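Local coordinates for 2-oxoglutarate carboxylase small subunit (Hydrogenobacter thermophilus, PDB 7KCT), which is the biotin carboxylase-type small subunit of a carboxylase, an ATP-grasp protein that holds ADP, bicarbonate and magnesium in this model, at residues 13-18 / 36-41; 42-47 / 62-67; 375-380 / 396-401. One frame throughout, in Å; residues are numbered along the deposited sequence.

Contact 1 of 3, residues 13-18 / 36-41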
ATOM      1  N   LYS A  13      -2.024  15.452 -22.688  1.00 24.25           N
ATOM      2  CA  LYS A  13      -1.040  15.986 -21.773  1.00 24.98           C
ATOM      3  C   LYS A  13      -1.675  16.857 -20.665  1.00 25.94           C
ATOM      4  O   LYS A  13      -2.529  17.636 -20.951  1.00 23.24           O
ATOM      5  CB  LYS A  13      -0.013  16.798 -22.543  1.00 22.85           C
ATOM      6  CG  LYS A  13       1.115  17.349 -21.711  1.00 24.66           C
ATOM      7  CD  LYS A  13       2.085  18.181 -22.505  1.00 24.15           C
ATOM      8  CE  LYS A  13       2.791  17.356 -23.542  1.00 24.25           C
ATOM      9  NZ  LYS A  13       3.931  18.061 -24.114  1.00 26.51           N
ATOM     10  N   VAL A  14      -1.248  16.676 -19.414  1.00 22.65           N
ATOM     11  CA  VAL A  14      -1.766  17.429 -18.272  1.00 20.57           C
ATOM     12  C   VAL A  14      -0.579  18.085 -17.578  1.00 22.74           C
ATOM     13  O   VAL A  14       0.433  17.417 -17.295  1.00 24.92           O
ATOM     14  CB  VAL A  14      -2.525  16.526 -17.277  1.00 21.18           C
ATOM     15  CG1 VAL A  14      -2.863  17.271 -15.963  1.00 28.01           C
ATOM     16  CG2 VAL A  14      -3.725  15.946 -17.910  1.00 24.70           C
ATOM     17  N   LEU A  15      -0.718  19.368 -17.268  1.00 21.65           N
ATOM     18  CA  LEU A  15       0.200  20.099 -16.398  1.00 21.29           C
ATOM     19  C   LEU A  15      -0.322  20.085 -14.948  1.00 29.58           C
ATOM     20  O   LEU A  15      -1.510  20.354 -14.684  1.00 25.48           O
ATOM     21  CB  LEU A  15       0.362  21.509 -16.940  1.00 20.92           C
ATOM     22  CG  LEU A  15       1.385  22.426 -16.255  1.00 27.28           C
ATOM     23  CD1 LEU A  15       1.923  23.577 -17.124  1.00 29.76           C
ATOM     24  CD2 LEU A  15       0.881  23.030 -14.938  1.00 25.52           C
ATOM     25  N   VAL A  16       0.569  19.734 -14.015  1.00 24.36           N
ATOM     26  CA  VAL A  16       0.258  19.623 -12.593  1.00 20.61           C
ATOM     27  C   VAL A  16       0.802  20.890 -11.949  1.00 25.85           C
ATOM     28  O   VAL A  16       2.018  21.083 -11.896  1.00 23.21           O
ATOM     29  CB  VAL A  16       0.908  18.367 -12.003  1.00 26.46           C
ATOM     30  CG1 VAL A  16       0.581  18.262 -10.568  1.00 29.33           C
ATOM     31  CG2 VAL A  16       0.474  17.103 -12.804  1.00 30.53           C
ATOM     32  N   ALA A  17      -0.063  21.794 -11.509  1.00 26.98           N
ATOM     33  CA  ALA A  17       0.402  23.092 -10.997  1.00 21.85           C
ATOM     34  C   ALA A  17       0.570  23.021  -9.475  1.00 25.95           C
ATOM     35  O   ALA A  17      -0.192  23.605  -8.701  1.00 26.09           O
ATOM     36  CB  ALA A  17      -0.557  24.201 -11.404  1.00 27.58           C
ATOM     37  N   ASN A  18       1.502  22.182  -9.036  1.00 25.20           N
ATOM     38  CA  ASN A  18       1.678  21.925  -7.603  1.00 24.87           C
ATOM     39  C   ASN A  18       2.970  21.136  -7.385  1.00 23.56           C
ATOM     40  O   ASN A  18       3.784  21.009  -8.307  1.00 24.35           O
ATOM     41  CB  ASN A  18       0.469  21.205  -7.016  1.00 27.56           C
ATOM     42  CG  ASN A  18       0.200  21.616  -5.566  1.00 28.03           C
ATOM     43  OD1 ASN A  18       1.063  21.504  -4.681  1.00 25.02           O
ATOM     44  ND2 ASN A  18      -0.998  22.073  -5.321  1.00 30.07           N
ATOM     45  N   GLN A  36       0.584  12.119 -20.719  1.00 22.51           N
ATOM     46  CA  GLN A  36       1.882  12.744 -20.492  1.00 25.65           C
ATOM     47  C   GLN A  36       1.745  13.829 -19.442  1.00 24.97           C
ATOM     48  O   GLN A  36       0.716  14.500 -19.361  1.00 23.69           O
ATOM     49  CB  GLN A  36       2.392  13.355 -21.806  1.00 28.08           C
ATOM     50  CG  GLN A  36       2.637  12.247 -22.849  1.00 32.67           C
ATOM     51  CD  GLN A  36       2.798  12.734 -24.261  1.00 48.32           C
ATOM     52  OE1 GLN A  36       2.791  13.928 -24.521  1.00 50.96           O
ATOM     53  NE2 GLN A  36       2.973  11.798 -25.194  1.00 63.06           N
ATOM     54  N   THR A  37       2.802  14.054 -18.675  1.00 23.80           N
ATOM     55  CA  THR A  37       2.710  14.966 -17.538  1.00 25.82           C
ATOM     56  C   THR A  37       3.787  16.045 -17.635  1.00 24.51           C
ATOM     57  O   THR A  37       4.901  15.811 -18.139  1.00 23.30           O
ATOM     58  CB  THR A  37       2.885  14.245 -16.192  1.00 26.84           C
ATOM     59  OG1 THR A  37       4.158  13.588 -16.203  1.00 30.04           O
ATOM     60  CG2 THR A  37       1.778  13.224 -15.931  1.00 25.87           C
ATOM     61  N   VAL A  38       3.446  17.219 -17.111  1.00 19.49           N
ATOM     62  CA  VAL A  38       4.295  18.399 -17.075  1.00 17.94           C
ATOM     63  C   VAL A  38       4.381  18.841 -15.635  1.00 24.61           C
ATOM     64  O   VAL A  38       3.340  19.056 -14.997  1.00 21.85           O
ATOM     65  CB  VAL A  38       3.730  19.569 -17.906  1.00 20.17           C
ATOM     66  CG1 VAL A  38       4.682  20.743 -17.894  1.00 21.43           C
ATOM     67  CG2 VAL A  38       3.433  19.168 -19.360  1.00 27.40           C
ATOM     68  N   ALA A  39       5.599  18.989 -15.124  1.00 23.93           N
ATOM     69  CA  ALA A  39       5.790  19.523 -13.779  1.00 23.44           C
ATOM     70  C   ALA A  39       6.367  20.934 -13.812  1.00 20.93           C
ATOM     71  O   ALA A  39       6.994  21.361 -14.791  1.00 23.03           O
ATOM     72  CB  ALA A  39       6.693  18.579 -12.968  1.00 23.15           C
ATOM     73  N   ILE A  40       6.142  21.675 -12.721  1.00 25.66           N
ATOM     74  CA  ILE A  40       6.772  22.987 -12.551  1.00 23.57           C
ATOM     75  C   ILE A  40       7.507  22.971 -11.224  1.00 21.30           C
ATOM     76  O   ILE A  40       7.128  22.240 -10.305  1.00 22.89           O
ATOM     77  CB  ILE A  40       5.760  24.164 -12.598  1.00 20.61           C
ATOM     78  CG1 ILE A  40       4.652  24.008 -11.547  1.00 24.01           C
ATOM     79  CG2 ILE A  40       5.158  24.310 -13.991  1.00 27.70           C
ATOM     80  CD1 ILE A  40       3.698  25.213 -11.418  1.00 27.26           C
ATOM     81  N   TYR A  41       8.569  23.777 -11.114  1.00 23.44           N
ATOM     82  CA  TYR A  41       9.307  23.769  -9.872  1.00 23.07           C
ATOM     83  C   TYR A  41      10.135  25.027  -9.727  1.00 25.08           C
ATOM     84  O   TYR A  41      10.423  25.727 -10.700  1.00 23.78           O
ATOM     85  CB  TYR A  41      10.231  22.532  -9.737  1.00 23.80           C
ATOM     86  CG  TYR A  41      11.330  22.444 -10.758  1.00 23.78           C
ATOM     87  CD1 TYR A  41      11.066  22.039 -12.055  1.00 24.54           C
ATOM     88  CD2 TYR A  41      12.655  22.726 -10.416  1.00 30.33           C
ATOM     89  CE1 TYR A  41      12.062  21.972 -13.002  1.00 22.61           C
ATOM     90  CE2 TYR A  41      13.668  22.645 -11.359  1.00 28.15           C
ATOM     91  CZ  TYR A  41      13.351  22.293 -12.643  1.00 28.51           C
ATOM     92  OH  TYR A  41      14.317  22.177 -13.570  1.00 27.37           O
TER
HETATM   93  O   HOH W   1       4.396  20.109 -10.946  1.00 22.77           O

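Contact 2 of 3, residues 42-47 / 62-67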
ATOM      1  N   ASN A  42      10.515  25.286  -8.485  1.00 27.12           N
ATOM      2  CA  ASN A  42      11.452  26.368  -8.186  1.00 27.47           C
ATOM      3  C   ASN A  42      12.869  25.830  -8.144  1.00 30.35           C
ATOM      4  O   ASN A  42      13.112  24.676  -7.767  1.00 25.31           O
ATOM      5  CB  ASN A  42      11.087  27.018  -6.847  1.00 28.26           C
ATOM      6  CG  ASN A  42      11.873  28.295  -6.572  1.00 28.50           C
ATOM      7  OD1 ASN A  42      12.990  28.237  -6.055  1.00 27.25           O
ATOM      8  ND2 ASN A  42      11.317  29.431  -6.974  1.00 28.09           N
ATOM      9  N   GLU A  43      13.818  26.693  -8.530  1.00 31.42           N
ATOM     10  CA  GLU A  43      15.236  26.342  -8.489  1.00 30.21           C
ATOM     11  C   GLU A  43      15.643  25.727  -7.140  1.00 32.27           C
ATOM     12  O   GLU A  43      16.571  24.924  -7.084  1.00 36.46           O
ATOM     13  CB  GLU A  43      16.101  27.588  -8.812  1.00 35.90           C
ATOM     14  N   ILE A  44      14.987  26.075  -6.035  1.00 28.65           N
ATOM     15  CA  ILE A  44      15.431  25.469  -4.777  1.00 32.78           C
ATOM     16  C   ILE A  44      15.080  23.988  -4.647  1.00 39.56           C
ATOM     17  O   ILE A  44      15.614  23.319  -3.756  1.00 39.63           O
ATOM     18  CB  ILE A  44      14.861  26.154  -3.519  1.00 31.87           C
ATOM     19  CG1 ILE A  44      13.334  26.186  -3.617  1.00 37.55           C
ATOM     20  CG2 ILE A  44      15.518  27.552  -3.338  1.00 40.03           C
ATOM     21  CD1 ILE A  44      12.650  26.352  -2.331  1.00 39.66           C
ATOM     22  N   GLU A  45      14.218  23.453  -5.518  1.00 37.18           N
ATOM     23  CA  GLU A  45      13.703  22.084  -5.456  1.00 37.80           C
ATOM     24  C   GLU A  45      14.062  21.331  -6.734  1.00 34.21           C
ATOM     25  O   GLU A  45      13.265  20.565  -7.284  1.00 35.06           O
ATOM     26  CB  GLU A  45      12.190  22.106  -5.246  1.00 34.25           C
ATOM     27  CG  GLU A  45      11.724  22.323  -3.817  1.00 44.12           C
ATOM     28  CD  GLU A  45      10.280  21.864  -3.617  1.00 49.82           C
ATOM     29  OE1 GLU A  45       9.398  22.225  -4.448  1.00 40.52           O
ATOM     30  OE2 GLU A  45      10.057  21.119  -2.624  1.00 48.79           O
ATOM     31  N   SER A  46      15.273  21.549  -7.257  1.00 35.81           N
ATOM     32  CA  SER A  46      15.569  20.966  -8.561  1.00 35.90           C
ATOM     33  C   SER A  46      15.690  19.452  -8.473  1.00 38.13           C
ATOM     34  O   SER A  46      15.532  18.776  -9.498  1.00 33.80           O
ATOM     35  CB  SER A  46      16.864  21.558  -9.133  1.00 36.43           C
ATOM     36  OG  SER A  46      17.850  21.543  -8.116  1.00 57.14           O
ATOM     37  N   THR A  47      15.857  18.900  -7.270  1.00 32.21           N
ATOM     38  CA  THR A  47      15.891  17.463  -7.110  1.00 35.32           C
ATOM     39  C   THR A  47      14.543  16.895  -6.660  1.00 29.66           C
ATOM     40  O   THR A  47      14.490  15.729  -6.306  1.00 32.01           O
ATOM     41  CB  THR A  47      16.956  17.050  -6.084  1.00 33.47           C
ATOM     42  OG1 THR A  47      16.607  17.597  -4.801  1.00 42.88           O
ATOM     43  CG2 THR A  47      18.322  17.572  -6.461  1.00 45.70           C
ATOM     44  N   VAL A  62       9.908  33.743  -9.642  1.00 34.48           N
ATOM     45  CA  VAL A  62      10.985  34.610  -9.154  1.00 36.24           C
ATOM     46  C   VAL A  62      11.287  34.389  -7.676  1.00 37.73           C
ATOM     47  O   VAL A  62      12.327  34.849  -7.177  1.00 38.88           O
ATOM     48  CB  VAL A  62      10.644  36.093  -9.400  1.00 37.17           C
ATOM     49  CG1 VAL A  62      10.438  36.369 -10.892  1.00 38.44           C
ATOM     50  CG2 VAL A  62       9.409  36.493  -8.645  1.00 38.85           C
ATOM     51  N   ASN A  63      10.428  33.703  -6.971  1.00 33.74           N
ATOM     52  CA  ASN A  63      10.710  33.216  -5.626  1.00 40.46           C
ATOM     53  C   ASN A  63       9.924  31.930  -5.456  1.00 35.95           C
ATOM     54  O   ASN A  63       9.159  31.559  -6.371  1.00 31.82           O
ATOM     55  CB  ASN A  63      10.328  34.266  -4.578  1.00 37.69           C
ATOM     56  CG  ASN A  63       8.863  34.606  -4.615  1.00 34.31           C
ATOM     57  OD1 ASN A  63       7.999  33.764  -4.404  1.00 34.11           O
ATOM     58  ND2 ASN A  63       8.565  35.877  -4.876  1.00 43.25           N
ATOM     59  N   PRO A  64      10.091  31.236  -4.321  1.00 35.17           N
ATOM     60  CA  PRO A  64       9.516  29.889  -4.189  1.00 34.37           C
ATOM     61  C   PRO A  64       8.010  29.826  -4.226  1.00 35.42           C
ATOM     62  O   PRO A  64       7.479  28.801  -4.661  1.00 31.92           O
ATOM     63  CB  PRO A  64      10.074  29.406  -2.840  1.00 36.50           C
ATOM     64  CG  PRO A  64      11.480  30.068  -2.777  1.00 36.05           C
ATOM     65  CD  PRO A  64      11.138  31.481  -3.290  1.00 38.50           C
ATOM     66  N   LEU A  65       7.281  30.850  -3.778  1.00 32.07           N
ATOM     67  CA  LEU A  65       5.837  30.703  -3.863  1.00 29.43           C
ATOM     68  C   LEU A  65       5.300  31.187  -5.198  1.00 27.57           C
ATOM     69  O   LEU A  65       4.287  30.676  -5.663  1.00 33.05           O
ATOM     70  CB  LEU A  65       5.118  31.464  -2.752  1.00 35.81           C
ATOM     71  CG  LEU A  65       5.280  31.016  -1.306  1.00 40.09           C
ATOM     72  CD1 LEU A  65       4.258  31.757  -0.492  1.00 43.19           C
ATOM     73  CD2 LEU A  65       5.117  29.547  -1.169  1.00 42.51           C
ATOM     74  N   ASP A  66       5.936  32.205  -5.777  1.00 32.40           N
ATOM     75  CA  ASP A  66       5.537  32.734  -7.070  1.00 33.11           C
ATOM     76  C   ASP A  66       5.569  31.661  -8.143  1.00 30.45           C
ATOM     77  O   ASP A  66       4.824  31.749  -9.108  1.00 28.32           O
ATOM     78  CB  ASP A  66       6.476  33.878  -7.449  1.00 33.72           C
ATOM     79  CG  ASP A  66       6.259  34.386  -8.863  1.00 37.70           C
ATOM     80  OD1 ASP A  66       5.162  34.925  -9.136  1.00 38.42           O
ATOM     81  OD2 ASP A  66       7.204  34.272  -9.684  1.00 39.62           O
ATOM     82  N   THR A  67       6.461  30.672  -7.997  1.00 31.72           N
ATOM     83  CA  THR A  67       6.460  29.497  -8.869  1.00 28.61           C
ATOM     84  C   THR A  67       5.056  28.939  -9.059  1.00 27.42           C
ATOM     85  O   THR A  67       4.637  28.646 -10.182  1.00 27.86           O
ATOM     86  CB  THR A  67       7.366  28.414  -8.277  1.00 26.42           C
ATOM     87  OG1 THR A  67       8.723  28.885  -8.240  1.00 28.84           O
ATOM     88  CG2 THR A  67       7.286  27.089  -9.112  1.00 28.73           C
TER

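Contact 3 of 3, residues 375-380 / 396-401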
ATOM      1  N   ARG A 375      -0.802   2.017   2.825  1.00 21.79           N
ATOM      2  CA  ARG A 375      -0.538   2.862   1.667  1.00 21.47           C
ATOM      3  C   ARG A 375       0.280   4.041   2.145  1.00 23.91           C
ATOM      4  O   ARG A 375       0.034   4.596   3.222  1.00 25.10           O
ATOM      5  CB  ARG A 375      -1.875   3.301   1.012  1.00 26.61           C
ATOM      6  CG  ARG A 375      -1.832   4.392  -0.017  1.00 25.17           C
ATOM      7  CD  ARG A 375      -3.242   4.663  -0.521  1.00 27.10           C
ATOM      8  NE  ARG A 375      -3.302   5.816  -1.390  1.00 27.73           N
ATOM      9  CZ  ARG A 375      -4.408   6.258  -1.959  1.00 31.76           C
ATOM     10  NH1 ARG A 375      -5.586   5.650  -1.746  1.00 29.24           N
ATOM     11  NH2 ARG A 375      -4.326   7.308  -2.728  1.00 31.12           N
ATOM     12  N   VAL A 376       1.243   4.445   1.339  1.00 22.64           N
ATOM     13  CA  VAL A 376       2.092   5.570   1.669  1.00 23.95           C
ATOM     14  C   VAL A 376       2.022   6.557   0.523  1.00 29.11           C
ATOM     15  O   VAL A 376       2.220   6.168  -0.635  1.00 29.63           O
ATOM     16  CB  VAL A 376       3.551   5.161   1.916  1.00 31.17           C
ATOM     17  CG1 VAL A 376       4.375   6.425   2.284  1.00 29.74           C
ATOM     18  CG2 VAL A 376       3.628   4.155   3.024  1.00 35.11           C
ATOM     19  N   GLU A 377       1.748   7.822   0.844  1.00 23.16           N
ATOM     20  CA  GLU A 377       1.801   8.936  -0.103  1.00 25.80           C
ATOM     21  C   GLU A 377       2.980   9.824   0.299  1.00 26.61           C
ATOM     22  O   GLU A 377       2.975  10.435   1.373  1.00 25.08           O
ATOM     23  CB  GLU A 377       0.493   9.725  -0.119  1.00 27.71           C
ATOM     24  CG  GLU A 377      -0.726   8.887  -0.498  1.00 27.16           C
ATOM     25  CD  GLU A 377      -0.924   8.688  -2.026  1.00 36.32           C
ATOM     26  OE1 GLU A 377      -0.382   9.470  -2.888  1.00 35.03           O
ATOM     27  OE2 GLU A 377      -1.650   7.721  -2.356  1.00 33.84           O
ATOM     28  N   HIS A 378       3.998   9.902  -0.555  1.00 25.49           N
ATOM     29  CA  HIS A 378       5.196  10.600  -0.114  1.00 23.03           C
ATOM     30  C   HIS A 378       6.032  11.027  -1.320  1.00 30.08           C
ATOM     31  O   HIS A 378       5.902  10.491  -2.432  1.00 25.18           O
ATOM     32  CB  HIS A 378       6.009   9.712   0.863  1.00 23.31           C
ATOM     33  CG  HIS A 378       6.824   8.665   0.193  1.00 22.38           C
ATOM     34  ND1 HIS A 378       8.170   8.486   0.455  1.00 26.64           N
ATOM     35  CD2 HIS A 378       6.507   7.776  -0.782  1.00 25.66           C
ATOM     36  CE1 HIS A 378       8.644   7.538  -0.339  1.00 27.03           C
ATOM     37  NE2 HIS A 378       7.652   7.081  -1.086  1.00 23.52           N
ATOM     38  N   ALA A 379       6.891  12.011  -1.092  1.00 24.12           N
ATOM     39  CA  ALA A 379       7.759  12.463  -2.163  1.00 25.10           C
ATOM     40  C   ALA A 379       9.198  12.590  -1.697  1.00 27.51           C
ATOM     41  O   ALA A 379       9.950  13.405  -2.238  1.00 32.34           O
ATOM     42  CB  ALA A 379       7.270  13.790  -2.752  1.00 27.32           C
ATOM     43  N   SER A 380       9.593  11.780  -0.729  1.00 23.95           N
ATOM     44  CA  SER A 380      10.850  11.936  -0.015  1.00 25.46           C
ATOM     45  C   SER A 380      11.766  10.736  -0.185  1.00 28.28           C
ATOM     46  O   SER A 380      11.327   9.626  -0.479  1.00 29.18           O
ATOM     47  CB  SER A 380      10.616  12.145   1.488  1.00 33.98           C
ATOM     48  OG  SER A 380      10.117  13.446   1.699  1.00 39.87           O
ATOM     49  N   LYS A 396       2.064  11.033   3.943  1.00 24.79           N
ATOM     50  CA  LYS A 396       0.788  10.620   4.525  1.00 26.78           C
ATOM     51  C   LYS A 396       0.851   9.115   4.642  1.00 25.65           C
ATOM     52  O   LYS A 396       1.145   8.420   3.654  1.00 26.94           O
ATOM     53  CB  LYS A 396      -0.411  11.037   3.677  1.00 28.12           C
ATOM     54  CG  LYS A 396      -0.363  12.500   3.284  1.00 34.20           C
ATOM     55  CD  LYS A 396      -1.649  13.011   2.622  1.00 36.86           C
ATOM     56  CE  LYS A 396      -1.913  12.367   1.267  1.00 32.25           C
ATOM     57  NZ  LYS A 396      -2.656  13.302   0.382  1.00 36.84           N
ATOM     58  N   LEU A 397       0.671   8.610   5.841  1.00 25.96           N
ATOM     59  CA  LEU A 397       0.583   7.180   6.066  1.00 23.79           C
ATOM     60  C   LEU A 397      -0.890   6.811   6.189  1.00 24.06           C
ATOM     61  O   LEU A 397      -1.588   7.370   7.033  1.00 24.05           O
ATOM     62  CB  LEU A 397       1.345   6.792   7.321  1.00 24.36           C
ATOM     63  CG  LEU A 397       1.435   5.334   7.692  1.00 32.49           C
ATOM     64  CD1 LEU A 397       2.029   4.626   6.529  1.00 29.64           C
ATOM     65  CD2 LEU A 397       2.298   5.286   8.977  1.00 30.70           C
ATOM     66  N   ILE A 398      -1.363   5.886   5.358  1.00 24.02           N
ATOM     67  CA  ILE A 398      -2.778   5.510   5.325  1.00 23.16           C
ATOM     68  C   ILE A 398      -2.897   4.030   5.561  1.00 25.78           C
ATOM     69  O   ILE A 398      -2.148   3.253   4.959  1.00 27.20           O
ATOM     70  CB  ILE A 398      -3.436   5.873   3.985  1.00 24.79           C
ATOM     71  CG1 ILE A 398      -3.274   7.356   3.734  1.00 27.00           C
ATOM     72  CG2 ILE A 398      -4.930   5.442   3.978  1.00 26.77           C
ATOM     73  CD1 ILE A 398      -2.450   7.663   2.520  1.00 24.03           C
ATOM     74  N   VAL A 399      -3.826   3.619   6.434  1.00 22.33           N
ATOM     75  CA  VAL A 399      -4.048   2.203   6.640  1.00 20.36           C
ATOM     76  C   VAL A 399      -5.524   1.891   6.484  1.00 24.56           C
ATOM     77  O   VAL A 399      -6.389   2.772   6.540  1.00 24.02           O
ATOM     78  CB  VAL A 399      -3.546   1.645   8.002  1.00 23.17           C
ATOM     79  CG1 VAL A 399      -2.098   2.040   8.222  1.00 27.07           C
ATOM     80  CG2 VAL A 399      -4.456   2.055   9.213  1.00 24.62           C
ATOM     81  N   TRP A 400      -5.790   0.614   6.248  1.00 21.94           N
ATOM     82  CA  TRP A 400      -7.155   0.101   6.131  1.00 26.20           C
ATOM     83  C   TRP A 400      -7.252  -1.212   6.901  1.00 29.50           C
ATOM     84  O   TRP A 400      -6.302  -1.997   6.906  1.00 24.81           O
ATOM     85  CB  TRP A 400      -7.584  -0.135   4.643  1.00 29.31           C
ATOM     86  CG  TRP A 400      -9.000  -0.767   4.549  1.00 24.72           C
ATOM     87  CD1 TRP A 400     -10.181  -0.106   4.450  1.00 33.90           C
ATOM     88  CD2 TRP A 400      -9.328  -2.157   4.570  1.00 26.22           C
ATOM     89  NE1 TRP A 400     -11.242  -1.003   4.403  1.00 30.59           N
ATOM     90  CE2 TRP A 400     -10.731  -2.271   4.496  1.00 32.13           C
ATOM     91  CE3 TRP A 400      -8.567  -3.321   4.620  1.00 32.27           C
ATOM     92  CZ2 TRP A 400     -11.378  -3.500   4.513  1.00 30.46           C
ATOM     93  CZ3 TRP A 400      -9.202  -4.521   4.641  1.00 31.12           C
ATOM     94  CH2 TRP A 400     -10.598  -4.606   4.580  1.00 30.24           C
ATOM     95  N   ALA A 401      -8.399  -1.461   7.541  1.00 28.27           N
ATOM     96  CA  ALA A 401      -8.672  -2.772   8.124  1.00 25.19           C
ATOM     97  C   ALA A 401     -10.177  -2.996   8.159  1.00 27.94           C
ATOM     98  O   ALA A 401     -10.952  -2.042   8.059  1.00 27.51           O
ATOM     99  CB  ALA A 401      -8.118  -2.886   9.544  1.00 29.71           C
TER
HETATM  100  O   HOH W   2      -2.133  11.862  -1.908  1.00 35.87           O

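Contact 1 of 3, residues 13-18 / 36-41
Three backbone hydrogen bonds tie strand 13-16 to strand 36-41 in parallel. V14 N gives to Q36 O over 2.9 Å, and V16 N gives to V38 O over 3.0 Å in an almost straight bond (176°); both run nearly along the C=O axis. Between them V38 N reaches V14 O in the carbonyl plane, at a more bent 141°. Where the strand gives way to the inverse gamma turn centred on A17, a water continues the ladder: it donates to V16 O and N18 O and accepts from I40 N.

V38 buries the most surface in the contact, with K13 and L15 on the same face of the sheet. Its CG2, beside the backbone N, meets K13 CD at 3.6 Å; its CG1, anti to N (chi1 -177°), lies against CG and CD1 of L15, crossing obliquely. K13 extends past V38 before bending at chi3, which brings CE to 3.6 Å from Q36 OE1, while its NZ forms a salt bridge with E56. Farther along, I40 reaches with CD1 to A17 CA at 3.9 Å.

These strands and helix 20-32 form a right-handed beta-alpha-beta unit of the Rossmann-like N-terminal domain. Helix 20-32 packs on V14, V16 and T37, helix 71-81 covers L15, V38 and I40 on the other face, and strands 85-87 and 56-59 flank the pair.

Contact 2 of 3, residues 42-47 / 62-67
N42 meets the turn 62-67 through its side-chain amide, whose two ends do different work. ND2 donates to T67 OG1 over 2.9 Å at 164°, with the hydroxyl oxygen only 1° out of the amide plane. The same nitrogen lies 3.1 Å from N63 O, but at an angle too poor for a hydrogen bond. OD1 turns back on its own loop and accepts from I44 N at 2.9 Å, in the carbonyl plane and on a lone pair, which makes an Asx turn. With CG anti to the backbone N (chi1 -171°), the amide is directed toward segment 62-67, where it crosses P64 obliquely.

Beside this polar link is a small apolar touch: I44 CD1 comes to 3.9 Å from P64 CG, the two side chains meeting at about a right angle. I44 and P64 also rest on Y389, and Y390 packs on N42 while its hydroxyl bonds to P64 O.

The second shell sets the turn. N63 OD1 caps the turn that leads into helix 66-69, accepting from D66 N at 2.9 Å from above its carbonyl plane and more weakly from L65 N. D66 closes the loop in the reverse direction, its OD2 taking V62 N through the anti lone pair while also forming a salt bridge with R73. T67 OG1, beside its backbone N, is placed by a further bond to I60 O, so two hydrogen bonds hold the hydroxyl. On the facing loop E45 N bonds to N42 O.

The contact thus joins the loop between strand 36-41 and helix 49-53 to the turn between strand 56-59 and helix 66-69, at the C-terminal ends of two adjacent parallel strands.

Contact 3 of 3, residues 375-380 / 396-401
I398, R375 and E377 bury the most surface here, all on one face of the antiparallel pair 374-378 and 393-401. R375 and I398 form a hydrogen-bonded pair: R375 N gives to I398 O over 2.8 Å, and I398 N returns a bond to R375 O. E377 and K396 repeat the pattern two residues on, with E377 N to K396 O nearly straight (175°).

Above this ladder, R375 stretches out from CG to NE alongside I398, CG anti to its backbone N (chi1 168°). E377 bends at chi2 (-82°) to meet it, and NE and NH2 both grip the single oxygen OE2, each at 2.7 Å, side-on in the guanidinium plane. OE2 gives NE its anti lone pair, whereas NH2 comes from above the carboxylate plane. I398 CD1 meets E377 CG at 3.7 Å, the two side chains crossing obliquely, and K396 CE lies 3.8 Å from E377 CB. R375 NH1 has a second salt bridge, with E309; the K396 ammonium goes on to E21, and a water that accepts from it donates weakly to E377 OE1. On the reverse face V376 CG2 touches L397 CD1 at 3.9 Å, in a non-hydrogen-bonded pair.

H378 stacks on Y367 and bonds to V368 O of the second subunit, whose F372 and G371 pack on R375 and E377, so the pair lies at the subunit interface. Within the antiparallel sheet of the C-terminal domain, helix 305-312 covers R375 and I398, helix 20-32 of the N-terminal domain lies against E377, and helix 404-417 backs L397.

How the contacts relate
Contacts 1 and 3 are buried strand pairings; contact 2 is a partly exposed meeting of loops. Contact 1 pairs parallel strands whose packing centres on V38 against L15 and the aliphatic part of K13, whereas contact 3 pairs antiparallel strands and carries charged groups on one face, against the second subunit. Contact 2 depends on side-chain amide and hydroxyl groups in place of a backbone ladder. It begins where strand 36-41 of contact 1 ends, and the two touch, I40 and Y41 packing on T67, within the N-terminal domain. Contact 3, its centre about 22 Å from that of contact 1, belongs to the C-terminal domain; helix 20-32, which packs on contact 1, reaches it too.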